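Local coordinates for protein agglutinin alpha chain (Maclura pomifera, PDB 3LLZ) that binds galactose as a lectin of the jacalin family and recognises the T-antigen disaccharide Gal-beta-1,3-GalNAc, at residues 12-17 and 55-60; 23-28 and 122-127; 61-66 and 89-94; 115-120 and 128-133. All coordinates share one frame; numbering follows the deposited sequence.

Contact 1: 12-17 and 55-60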
# COMPACT_ATOMS: atom_id res chain seq x y z
N ILE A 12 0.68 -13.82 9.59
CA ILE A 12 0.67 -15.28 9.64
C ILE A 12 0.94 -15.77 11.05
O ILE A 12 1.89 -15.34 11.70
CB ILE A 12 1.74 -15.88 8.72
CG1 ILE A 12 1.52 -15.42 7.28
CG2 ILE A 12 1.70 -17.40 8.80
CD1 ILE A 12 2.54 -15.94 6.30
N ARG A 13 0.10 -16.68 11.53
CA ARG A 13 0.27 -17.24 12.87
C ARG A 13 0.79 -18.67 12.84
O ARG A 13 1.62 -19.05 13.66
CB ARG A 13 -1.05 -17.18 13.64
CG ARG A 13 -1.38 -15.80 14.19
CD ARG A 13 -2.83 -15.71 14.65
NE ARG A 13 -3.13 -14.43 15.29
CZ ARG A 13 -2.76 -14.10 16.52
NH1 ARG A 13 -2.07 -14.95 17.27
NH2 ARG A 13 -3.08 -12.91 17.01
N GLU A 14 0.30 -19.45 11.88
CA GLU A 14 0.73 -20.84 11.78
C GLU A 14 0.61 -21.37 10.36
O GLU A 14 -0.29 -20.99 9.61
CB GLU A 14 -0.11 -21.70 12.72
CG GLU A 14 0.28 -23.17 12.76
CD GLU A 14 -0.50 -23.93 13.81
OE1 GLU A 14 -0.45 -23.53 14.99
OE2 GLU A 14 -1.17 -24.93 13.46
N ILE A 15 1.54 -22.25 9.99
CA ILE A 15 1.52 -22.86 8.67
C ILE A 15 1.67 -24.36 8.83
O ILE A 15 2.68 -24.84 9.35
CB ILE A 15 2.66 -22.35 7.77
CG1 ILE A 15 2.54 -20.83 7.57
CG2 ILE A 15 2.60 -23.05 6.42
CD1 ILE A 15 3.62 -20.24 6.69
N ASN A 16 0.66 -25.11 8.39
CA ASN A 16 0.71 -26.56 8.47
C ASN A 16 0.71 -27.11 7.06
O ASN A 16 -0.10 -26.69 6.22
CB ASN A 16 -0.50 -27.09 9.24
CG ASN A 16 -0.65 -26.45 10.60
OD1 ASN A 16 0.33 -26.27 11.33
ND2 ASN A 16 -1.87 -26.11 10.97
N PHE A 17 1.63 -28.02 6.78
CA PHE A 17 1.68 -28.61 5.45
C PHE A 17 2.29 -30.00 5.49
O PHE A 17 2.92 -30.39 6.47
CB PHE A 17 2.45 -27.70 4.48
CG PHE A 17 3.91 -27.53 4.80
CD1 PHE A 17 4.86 -28.36 4.22
CD2 PHE A 17 4.34 -26.52 5.65
CE1 PHE A 17 6.22 -28.19 4.47
CE2 PHE A 17 5.70 -26.33 5.91
CZ PHE A 17 6.64 -27.17 5.32
N LYS A 55 4.03 -28.63 11.44
CA LYS A 55 3.23 -27.52 11.93
C LYS A 55 4.16 -26.42 12.43
O LYS A 55 4.83 -26.58 13.46
CB LYS A 55 2.32 -27.98 13.07
CG LYS A 55 1.27 -29.00 12.65
CD LYS A 55 0.47 -29.51 13.85
CE LYS A 55 -0.22 -28.38 14.59
NZ LYS A 55 -1.23 -27.68 13.75
N ILE A 56 4.21 -25.32 11.69
CA ILE A 56 5.06 -24.19 12.06
C ILE A 56 4.22 -23.17 12.82
O ILE A 56 3.39 -22.48 12.23
CB ILE A 56 5.66 -23.50 10.82
CG1 ILE A 56 6.52 -24.50 10.03
CG2 ILE A 56 6.50 -22.30 11.25
CD1 ILE A 56 7.06 -23.94 8.73
N SER A 57 4.44 -23.08 14.13
CA SER A 57 3.71 -22.14 14.97
C SER A 57 4.59 -20.92 15.23
O SER A 57 5.52 -20.97 16.03
CB SER A 57 3.33 -22.79 16.30
OG SER A 57 2.46 -23.89 16.10
N LEU A 58 4.28 -19.82 14.55
CA LEU A 58 5.06 -18.60 14.70
C LEU A 58 4.68 -17.81 15.94
O LEU A 58 3.50 -17.74 16.30
CB LEU A 58 4.87 -17.70 13.48
CG LEU A 58 5.22 -18.31 12.12
CD1 LEU A 58 4.98 -17.28 11.03
CD2 LEU A 58 6.67 -18.77 12.11
N GLU A 59 5.68 -17.22 16.58
CA GLU A 59 5.46 -16.41 17.76
C GLU A 59 4.98 -15.04 17.30
O GLU A 59 5.69 -14.04 17.41
CB GLU A 59 6.76 -16.28 18.55
CG GLU A 59 6.64 -15.48 19.84
CD GLU A 59 7.96 -15.39 20.59
OE1 GLU A 59 8.01 -14.71 21.64
OE2 GLU A 59 8.95 -15.99 20.13
N PHE A 60 3.77 -15.00 16.75
CA PHE A 60 3.17 -13.77 16.26
C PHE A 60 2.93 -12.83 17.44
O PHE A 60 2.47 -13.27 18.50
CB PHE A 60 1.84 -14.09 15.57
CG PHE A 60 1.12 -12.89 15.02
CD1 PHE A 60 1.48 -12.36 13.78
CD2 PHE A 60 0.11 -12.27 15.75
CE1 PHE A 60 0.83 -11.24 13.28
CE2 PHE A 60 -0.54 -11.15 15.26
CZ PHE A 60 -0.18 -10.63 14.02
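Glu14 stretches across the strand pair toward Ser57 and Lys55, its CG anti to the backbone N (chi1 -177°) and the rest of the chain extended, which brings the carboxylate over the neighbouring strand. Its OE2 takes a salt bridge from Lys55 NZ at 2.8 Å, the ammonium lying above the carboxylate plane. The same OE2 also accepts from Asn16 ND2 at 2.8 Å, here with its anti lone pair and in the plane of the amide. Lys55 curls back to reach this oxygen, bent at chi3 and chi4, and its CB passes 3.1 Å from Asn16 OD1. Polar side chains suit this outward face; the long Glu14 and Lys55 can bridge the two strands, and the shorter Asn16 joins them from beside Glu14.

Beneath them runs an antiparallel pairing of strands 11-19 and 52-57, the latter the outermost strand, within this chain, of one of the three sheets of the jacalin-type beta-prism. Ile15 and Ile56 form a hydrogen-bonded pair, with Ile15 N to Ile56 O at 2.9 Å and Ile56 N to Ile15 O at 2.8 Å. Their side chains turn to the other face, into the core; beta-branched isoleucine suits an extended backbone and fills that apolar layer. There Ile56 CD1 meets the edge of the Phe17 ring, in its plane, 3.9 Å from CE2.

Arg13 forms with Glu14 a classic beta bulge opposite Thr31. Phe60 sets CD2 over one face of the Arg13 guanidinium, 3.5 Å from Arg13 CZ, with the two planes 50° apart. The charged end is fixed by a salt bridge from Arg13 NH2 to Asp33, while Arg13 O accepts from Leu58 N.

Contact 2: 23-28 and 122-127. With NGA (2-acetamido-2-deoxy-beta-D-galactopyranose), chain C.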
# COMPACT_ATOMS: atom_id res chain seq x y z
N THR A 23 8.81 -37.74 -2.65
CA THR A 23 8.06 -37.07 -3.71
C THR A 23 8.09 -35.55 -3.64
O THR A 23 9.02 -34.92 -4.15
CB THR A 23 6.59 -37.55 -3.74
OG1 THR A 23 6.00 -37.39 -2.45
CG2 THR A 23 6.52 -39.01 -4.15
N ALA A 24 7.08 -34.96 -3.01
CA ALA A 24 7.02 -33.50 -2.93
C ALA A 24 6.10 -33.02 -1.82
O ALA A 24 5.67 -33.79 -0.96
CB ALA A 24 6.55 -32.94 -4.27
N ILE A 25 5.82 -31.72 -1.84
CA ILE A 25 4.94 -31.11 -0.85
C ILE A 25 3.50 -31.53 -1.14
O ILE A 25 3.10 -31.64 -2.31
CB ILE A 25 5.03 -29.56 -0.91
CG1 ILE A 25 6.47 -29.11 -0.63
CG2 ILE A 25 4.07 -28.93 0.10
CD1 ILE A 25 7.02 -29.57 0.71
N GLY A 26 2.74 -31.76 -0.08
CA GLY A 26 1.35 -32.15 -0.22
C GLY A 26 0.40 -31.00 0.08
O GLY A 26 0.56 -29.90 -0.45
N GLY A 27 -0.59 -31.26 0.93
CA GLY A 27 -1.56 -30.24 1.27
C GLY A 27 -1.03 -29.19 2.24
O GLY A 27 0.05 -29.34 2.81
N LEU A 28 -1.80 -28.13 2.42
CA LEU A 28 -1.41 -27.07 3.34
C LEU A 28 -2.61 -26.29 3.85
O LEU A 28 -3.63 -26.16 3.18
CB LEU A 28 -0.40 -26.14 2.66
CG LEU A 28 -0.84 -25.22 1.53
CD1 LEU A 28 -1.46 -23.96 2.12
CD2 LEU A 28 0.37 -24.84 0.69
N TYR A 122 -2.16 -34.05 -6.44
CA TYR A 122 -1.49 -35.05 -5.64
C TYR A 122 -0.46 -34.30 -4.79
O TYR A 122 -0.21 -34.64 -3.64
CB TYR A 122 -0.79 -36.08 -6.53
CG TYR A 122 -1.71 -37.20 -6.98
CD1 TYR A 122 -2.90 -36.92 -7.65
CD2 TYR A 122 -1.40 -38.53 -6.70
CE1 TYR A 122 -3.76 -37.94 -8.03
CE2 TYR A 122 -2.26 -39.56 -7.08
CZ TYR A 122 -3.44 -39.25 -7.74
OH TYR A 122 -4.30 -40.27 -8.10
N TRP A 123 0.11 -33.25 -5.38
CA TRP A 123 1.11 -32.43 -4.71
C TRP A 123 0.84 -30.95 -4.97
O TRP A 123 -0.02 -30.60 -5.77
CB TRP A 123 2.50 -32.79 -5.22
CG TRP A 123 2.78 -34.25 -5.08
CD1 TRP A 123 2.99 -34.93 -3.92
CD2 TRP A 123 2.72 -35.23 -6.13
NE1 TRP A 123 3.06 -36.28 -4.18
CE2 TRP A 123 2.90 -36.49 -5.52
CE3 TRP A 123 2.53 -35.17 -7.51
CZ2 TRP A 123 2.89 -37.69 -6.25
CZ3 TRP A 123 2.52 -36.35 -8.24
CH2 TRP A 123 2.70 -37.60 -7.61
N LEU A 124 1.57 -30.10 -4.26
CA LEU A 124 1.45 -28.66 -4.43
C LEU A 124 1.97 -28.33 -5.82
O LEU A 124 3.17 -28.42 -6.08
CB LEU A 124 2.28 -27.95 -3.36
CG LEU A 124 2.35 -26.42 -3.42
CD1 LEU A 124 0.95 -25.82 -3.33
CD2 LEU A 124 3.22 -25.93 -2.27
N ASP A 125 1.07 -27.96 -6.72
CA ASP A 125 1.45 -27.66 -8.10
C ASP A 125 2.25 -26.38 -8.23
O ASP A 125 3.26 -26.32 -8.94
CB ASP A 125 0.20 -27.55 -8.98
CG ASP A 125 -0.65 -28.80 -8.92
OD1 ASP A 125 -0.13 -29.89 -9.22
OD2 ASP A 125 -1.85 -28.67 -8.58
N TYR A 126 1.77 -25.35 -7.55
CA TYR A 126 2.41 -24.04 -7.58
C TYR A 126 1.74 -23.18 -6.53
O TYR A 126 0.70 -23.55 -5.99
CB TYR A 126 2.25 -23.39 -8.96
CG TYR A 126 0.81 -23.25 -9.44
CD1 TYR A 126 0.27 -24.15 -10.36
CD2 TYR A 126 -0.01 -22.22 -8.97
CE1 TYR A 126 -1.04 -24.03 -10.81
CE2 TYR A 126 -1.33 -22.09 -9.41
CZ TYR A 126 -1.83 -23.00 -10.33
OH TYR A 126 -3.14 -22.88 -10.76
N PHE A 127 2.34 -22.04 -6.22
CA PHE A 127 1.75 -21.14 -5.25
C PHE A 127 2.27 -19.74 -5.46
O PHE A 127 3.33 -19.53 -6.05
CB PHE A 127 2.05 -21.61 -3.82
CG PHE A 127 3.47 -21.38 -3.38
CD1 PHE A 127 3.81 -20.22 -2.69
CD2 PHE A 127 4.45 -22.31 -3.66
CE1 PHE A 127 5.13 -20.00 -2.28
CE2 PHE A 127 5.77 -22.10 -3.27
CZ PHE A 127 6.11 -20.94 -2.57
C1 NGA C . -3.44 -34.37 -10.37
C2 NGA C . -4.10 -33.12 -10.98
C3 NGA C . -3.08 -32.45 -11.89
C4 NGA C . -1.85 -32.06 -11.06
C5 NGA C . -1.27 -33.35 -10.44
C6 NGA C . -0.02 -33.14 -9.58
C7 NGA C . -6.42 -32.83 -11.55
C8 NGA C . -7.64 -33.33 -12.30
N2 NGA C . -5.28 -33.49 -11.73
O1 NGA C . -4.33 -34.99 -9.50
O3 NGA C . -3.63 -31.32 -12.62
O4 NGA C . -2.24 -31.17 -10.02
O5 NGA C . -2.26 -34.02 -9.63
O6 NGA C . -0.33 -32.54 -8.33
O7 NGA C . -6.51 -31.85 -10.81
O HOH W 1 3.44 -38.57 -2.43
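Ile25 O receives the one direct hydrogen bond between the segments, from Leu124 N at 2.9 Å. The N-H points well at the oxygen (161°), yet the donor stands above the carbonyl plane. A second polar link runs through a water that accepts from Trp123 NE1 at 2.9 Å and is hydrogen-bonded to Thr23 OG1 at 2.8 Å, so the indole nitrogen is satisfied in the plane of its ring.

The apolar contacts are made by small or branched groups. Ala24 CB lies 4.1 Å from Trp123 CG, its lone methyl leaving room for the broad indole. Ile25 and Leu124 run side by side, with CG2 of the first 3.9 Å from CD2 of the second.

Sugar binding occupies the other side of segment 122-127. The backbone nitrogens of Tyr122 and Trp123 donate to O5 and O6 of the N-acetylgalactosamine, respectively. Asp125 OD1 accepts from two sugar hydroxyls, O4 at 2.6 Å and O6 at 2.8 Å; a carboxylate oxygen, with no proton of its own to give, suits two hydroxyl donors. Ser119 OG holds the other oxygen, OD2, and the sugar is also bonded by Gly1 N, so the chain's amino terminus helps to build the site.

Strands 25-34 and 124-132 belong to different sheets and cross here at 67°. Ile81 of strand 78-88 packs against both Ile25 and Leu124, so all three sheets of the domain come together beside the glycan site.

Contact 3: 61-66 and 89-94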
# COMPACT_ATOMS: atom_id res chain seq x y z
N PRO A 61 3.19 -11.53 17.28
CA PRO A 61 3.70 -10.84 16.09
C PRO A 61 5.20 -10.56 16.08
O PRO A 61 5.72 -9.98 15.12
CB PRO A 61 2.90 -9.55 16.10
CG PRO A 61 2.93 -9.21 17.55
CD PRO A 61 2.66 -10.55 18.24
N SER A 62 5.91 -10.97 17.13
CA SER A 62 7.35 -10.74 17.20
C SER A 62 8.11 -11.52 16.14
O SER A 62 9.15 -11.07 15.65
CB SER A 62 7.89 -11.09 18.59
OG SER A 62 7.73 -12.46 18.88
N GLU A 63 7.59 -12.70 15.78
CA GLU A 63 8.23 -13.53 14.77
C GLU A 63 7.44 -13.50 13.47
O GLU A 63 6.21 -13.63 13.47
CB GLU A 63 8.33 -14.98 15.26
CG GLU A 63 9.03 -15.90 14.26
CD GLU A 63 9.13 -17.34 14.73
OE1 GLU A 63 9.95 -18.09 14.15
OE2 GLU A 63 8.40 -17.73 15.67
N TYR A 64 8.14 -13.33 12.36
CA TYR A 64 7.51 -13.30 11.05
C TYR A 64 8.48 -13.83 10.00
O TYR A 64 9.69 -13.79 10.18
CB TYR A 64 7.08 -11.87 10.68
CG TYR A 64 8.17 -10.86 10.88
CD1 TYR A 64 8.42 -10.31 12.15
CD2 TYR A 64 9.01 -10.48 9.83
CE1 TYR A 64 9.46 -9.43 12.36
CE2 TYR A 64 10.06 -9.59 10.03
CZ TYR A 64 10.28 -9.07 11.30
OH TYR A 64 11.33 -8.21 11.51
N ILE A 65 7.92 -14.33 8.91
CA ILE A 65 8.71 -14.89 7.82
C ILE A 65 9.49 -13.82 7.06
O ILE A 65 8.93 -12.79 6.68
CB ILE A 65 7.77 -15.63 6.85
CG1 ILE A 65 7.11 -16.81 7.59
CG2 ILE A 65 8.54 -16.10 5.62
CD1 ILE A 65 5.97 -17.45 6.83
N VAL A 66 10.78 -14.07 6.83
CA VAL A 66 11.60 -13.13 6.08
C VAL A 66 12.08 -13.72 4.76
O VAL A 66 12.67 -13.03 3.93
CB VAL A 66 12.83 -12.65 6.90
CG1 VAL A 66 12.35 -11.94 8.17
CG2 VAL A 66 13.74 -13.82 7.24
N ASN A 89 12.60 -14.21 11.33
CA ASN A 89 13.60 -13.35 11.95
C ASN A 89 14.18 -14.02 13.19
O ASN A 89 15.15 -13.55 13.77
CB ASN A 89 12.99 -11.99 12.30
CG ASN A 89 11.77 -12.12 13.20
OD1 ASN A 89 10.89 -12.95 12.97
ND2 ASN A 89 11.70 -11.28 14.22
N LYS A 90 13.58 -15.15 13.59
CA LYS A 90 14.03 -15.88 14.77
C LYS A 90 14.74 -17.20 14.47
O LYS A 90 15.68 -17.57 15.17
CB LYS A 90 12.84 -16.15 15.69
CG LYS A 90 12.14 -14.90 16.21
CD LYS A 90 13.05 -14.06 17.08
CE LYS A 90 12.30 -12.89 17.70
NZ LYS A 90 11.14 -13.35 18.53
N GLN A 91 14.29 -17.90 13.43
CA GLN A 91 14.90 -19.18 13.10
C GLN A 91 14.50 -19.66 11.71
O GLN A 91 13.78 -18.98 10.98
CB GLN A 91 14.49 -20.23 14.13
CG GLN A 91 13.02 -20.63 14.07
CD GLN A 91 12.56 -21.37 15.31
OE1 GLN A 91 12.33 -20.76 16.36
NE2 GLN A 91 12.45 -22.69 15.20
N THR A 92 14.98 -20.85 11.34
CA THR A 92 14.68 -21.43 10.04
C THR A 92 13.96 -22.76 10.20
O THR A 92 14.38 -23.61 10.98
CB THR A 92 15.96 -21.66 9.21
OG1 THR A 92 16.59 -20.40 8.95
CG2 THR A 92 15.63 -22.34 7.89
N TYR A 93 12.86 -22.91 9.47
CA TYR A 93 12.08 -24.14 9.50
C TYR A 93 12.27 -24.82 8.16
O TYR A 93 11.84 -24.29 7.13
CB TYR A 93 10.60 -23.85 9.73
CG TYR A 93 10.31 -23.03 10.98
CD1 TYR A 93 10.40 -21.64 10.95
CD2 TYR A 93 9.99 -23.66 12.18
CE1 TYR A 93 10.17 -20.89 12.10
CE2 TYR A 93 9.75 -22.91 13.34
CZ TYR A 93 9.84 -21.53 13.29
OH TYR A 93 9.62 -20.78 14.42
N GLY A 94 12.93 -25.97 8.17
CA GLY A 94 13.17 -26.68 6.93
C GLY A 94 14.64 -26.79 6.61
O GLY A 94 15.48 -26.42 7.43
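Glu63 OE1 takes a 2.7 Å hydrogen bond from Tyr93 OH and a second one from Thr88 OG1. The tyrosine and the glutamate meet tip to tip, with OE1 in the plane of the ring at its edge and the hydroxyl on the syn side of the carboxylate. An extended chain, with CG anti to the backbone N (chi1 -178°), carries the carboxylate that far. Its other oxygen, OE2, accepts from Glu59 N, and both carboxylate oxygens of this buried acid thus have partners.

Asn89 is the second polar centre, and a side-chain amide suits it because it can donate and accept at once, as a peptide group does. Its ND2 donates to Ser62 O at 2.9 Å, in the carbonyl plane and nearly straight (164°), while OD1 accepts from Tyr64 N at 2.8 Å. Asn89 N closes the set with a longer bond of 3.2 Å to Tyr64 O. Held in this way, the amide stacks on one face of the Tyr64 ring, the planes 23° apart, and Asn89 ND2 comes 3.4 Å from Tyr64 CE1.

Lys90 lays its aliphatic part against the glutamate, CG to Glu63 CG 3.8 Å.

These turns lie at the surface, where the chain enters strand 65-75 and leaves strand 78-88 for strand 92-97. Those strands share one four-stranded antiparallel sheet, in which Val66 bonds through its backbone to Lys87 and Tyr93 to Phe86.

Contact 4: 115-120 and 128-133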
# COMPACT_ATOMS: atom_id res chain seq x y z
N GLY A 115 -0.83 -13.64 2.75
CA GLY A 115 -1.75 -14.56 2.10
C GLY A 115 -1.07 -15.50 1.13
O GLY A 115 0.04 -15.24 0.66
N PHE A 116 -1.74 -16.61 0.85
CA PHE A 116 -1.23 -17.62 -0.08
C PHE A 116 -2.34 -18.03 -1.03
O PHE A 116 -3.51 -18.01 -0.68
CB PHE A 116 -0.78 -18.89 0.66
CG PHE A 116 0.47 -18.73 1.46
CD1 PHE A 116 0.42 -18.36 2.80
CD2 PHE A 116 1.72 -18.98 0.88
CE1 PHE A 116 1.59 -18.23 3.55
CE2 PHE A 116 2.89 -18.85 1.62
CZ PHE A 116 2.83 -18.48 2.96
N LYS A 117 -1.94 -18.41 -2.24
CA LYS A 117 -2.87 -18.92 -3.24
C LYS A 117 -2.07 -19.93 -4.05
O LYS A 117 -0.84 -19.94 -4.01
CB LYS A 117 -3.43 -17.81 -4.14
CG LYS A 117 -2.41 -17.08 -5.01
CD LYS A 117 -3.11 -16.00 -5.85
CE LYS A 117 -4.01 -16.58 -6.92
NZ LYS A 117 -3.23 -17.19 -8.04
N GLY A 118 -2.76 -20.81 -4.77
CA GLY A 118 -2.05 -21.79 -5.56
C GLY A 118 -2.94 -22.90 -6.07
O GLY A 118 -4.11 -22.68 -6.36
N SER A 119 -2.37 -24.09 -6.16
CA SER A 119 -3.09 -25.26 -6.65
C SER A 119 -2.49 -26.51 -6.06
O SER A 119 -1.27 -26.63 -5.96
CB SER A 119 -2.99 -25.32 -8.17
OG SER A 119 -3.50 -26.54 -8.67
N ILE A 120 -3.34 -27.45 -5.65
CA ILE A 120 -2.86 -28.70 -5.10
C ILE A 120 -3.64 -29.88 -5.66
O ILE A 120 -4.87 -29.88 -5.64
CB ILE A 120 -2.97 -28.74 -3.55
CG1 ILE A 120 -2.25 -27.52 -2.95
CG2 ILE A 120 -2.35 -30.03 -3.01
CD1 ILE A 120 -2.24 -27.49 -1.43
N SER A 128 1.49 -18.78 -4.98
CA SER A 128 1.84 -17.37 -5.06
C SER A 128 1.71 -16.81 -3.65
O SER A 128 1.04 -17.39 -2.79
CB SER A 128 0.92 -16.62 -6.03
OG SER A 128 1.13 -17.08 -7.36
N ILE A 129 2.36 -15.68 -3.42
CA ILE A 129 2.37 -15.04 -2.12
C ILE A 129 1.86 -13.60 -2.16
O ILE A 129 2.22 -12.82 -3.04
CB ILE A 129 3.82 -15.03 -1.55
CG1 ILE A 129 4.26 -16.47 -1.24
CG2 ILE A 129 3.91 -14.14 -0.32
CD1 ILE A 129 5.70 -16.59 -0.77
N TYR A 130 1.00 -13.27 -1.20
CA TYR A 130 0.47 -11.92 -1.07
C TYR A 130 1.44 -11.14 -0.18
O TYR A 130 1.81 -11.61 0.89
CB TYR A 130 -0.90 -11.91 -0.37
CG TYR A 130 -2.08 -12.31 -1.23
CD1 TYR A 130 -2.25 -13.62 -1.66
CD2 TYR A 130 -3.05 -11.37 -1.56
CE1 TYR A 130 -3.37 -14.00 -2.39
CE2 TYR A 130 -4.18 -11.73 -2.30
CZ TYR A 130 -4.33 -13.05 -2.71
OH TYR A 130 -5.45 -13.40 -3.41
N LEU A 131 1.85 -9.96 -0.63
CA LEU A 131 2.77 -9.13 0.15
C LEU A 131 2.13 -7.79 0.48
O LEU A 131 1.41 -7.21 -0.34
CB LEU A 131 4.06 -8.88 -0.63
CG LEU A 131 4.96 -10.09 -0.92
CD1 LEU A 131 6.13 -9.62 -1.79
CD2 LEU A 131 5.47 -10.70 0.37
N SER A 132 2.39 -7.31 1.69
CA SER A 132 1.84 -6.03 2.10
C SER A 132 2.62 -5.44 3.27
O SER A 132 3.34 -6.15 3.97
CB SER A 132 0.38 -6.20 2.53
OG SER A 132 -0.17 -4.97 2.98
N LEU A 133 2.50 -4.13 3.45
CA LEU A 133 3.13 -3.51 4.59
C LEU A 133 2.14 -3.76 5.73
O LEU A 133 1.02 -4.23 5.42
CB LEU A 133 3.30 -2.01 4.36
CG LEU A 133 4.39 -1.64 3.35
CD1 LEU A 133 4.38 -0.13 3.10
CD2 LEU A 133 5.75 -2.09 3.86
OXT LEU A 133 2.48 -3.49 6.89
O HOH W 2 -0.89 -19.06 -7.65
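Lys117 and Ser128 form a hydrogen-bonded pair in the beta hairpin of strands 110-120 and 124-132, part of the sheet of the jacalin fold that also holds the amino-terminal strand 2-5. Ser128 N donates to Lys117 O at 2.8 Å, and Lys117 N returns a longer bond of 3.2 Å to Ser128 O. Further along, Tyr130 N gives Gly115 O a 2.9 Å bond. It is almost straight at the hydrogen (176°), although the donor stands well above the carbonyl plane. Gly115 N, by contrast, is buried with no partner in the model.

Glycine suits position 115 because the Tyr130 ring packs directly on its backbone, CD1 lying 3.6 Å from Gly115 C; a CB would be pressed against that ring. The tyrosine hydroxyl is satisfied by Asp5 of strand 2-5, across the central strand.

Lys117 passes the ring at about a right angle and lays CG 3.5 Å from Ser128 CB, which the small serine permits. Both polar ends find their main partner in Glu109 of the second subunit. Through Ile129 to Leu131, strand 124-132 also pairs antiparallel with a strand of a neighbouring chain, so the sheet runs on across the interface.

On the reverse face Phe116 and Ile129 lie side by side, pointing the same way into the core, where their apolar surfaces are shielded from water; Phe116 CE2 is 4.0 Å from Ile129 CG1. On the Lys117 side, a single water accepts from Lys117 NZ at 3.0 Å and donates to Ser128 OG at 2.8 Å.

The four contacts sample the three antiparallel sheets of the jacalin-type domain. Contacts 1 and 3 are neighbours, with centres about 9 Å apart; in chain order contact 1 closes before contact 3 opens, and Ile15 packs on Ile65 between their sheets. Strands 11-19 and 25-34 are neighbours in one sheet, where contacts 1 and 2 meet, Phe17 packing on Leu28; the two cross along the chain, as contacts 2 and 4 do. Contacts 2 and 4 share strand 124-132, which therefore serves the sugar site at one end and a subunit interface farther along. Contact 3 is nested inside the loop of contact 2, about 22 Å away between centres. Ile12 and Phe116 join contact 1 to contact 4 through the core.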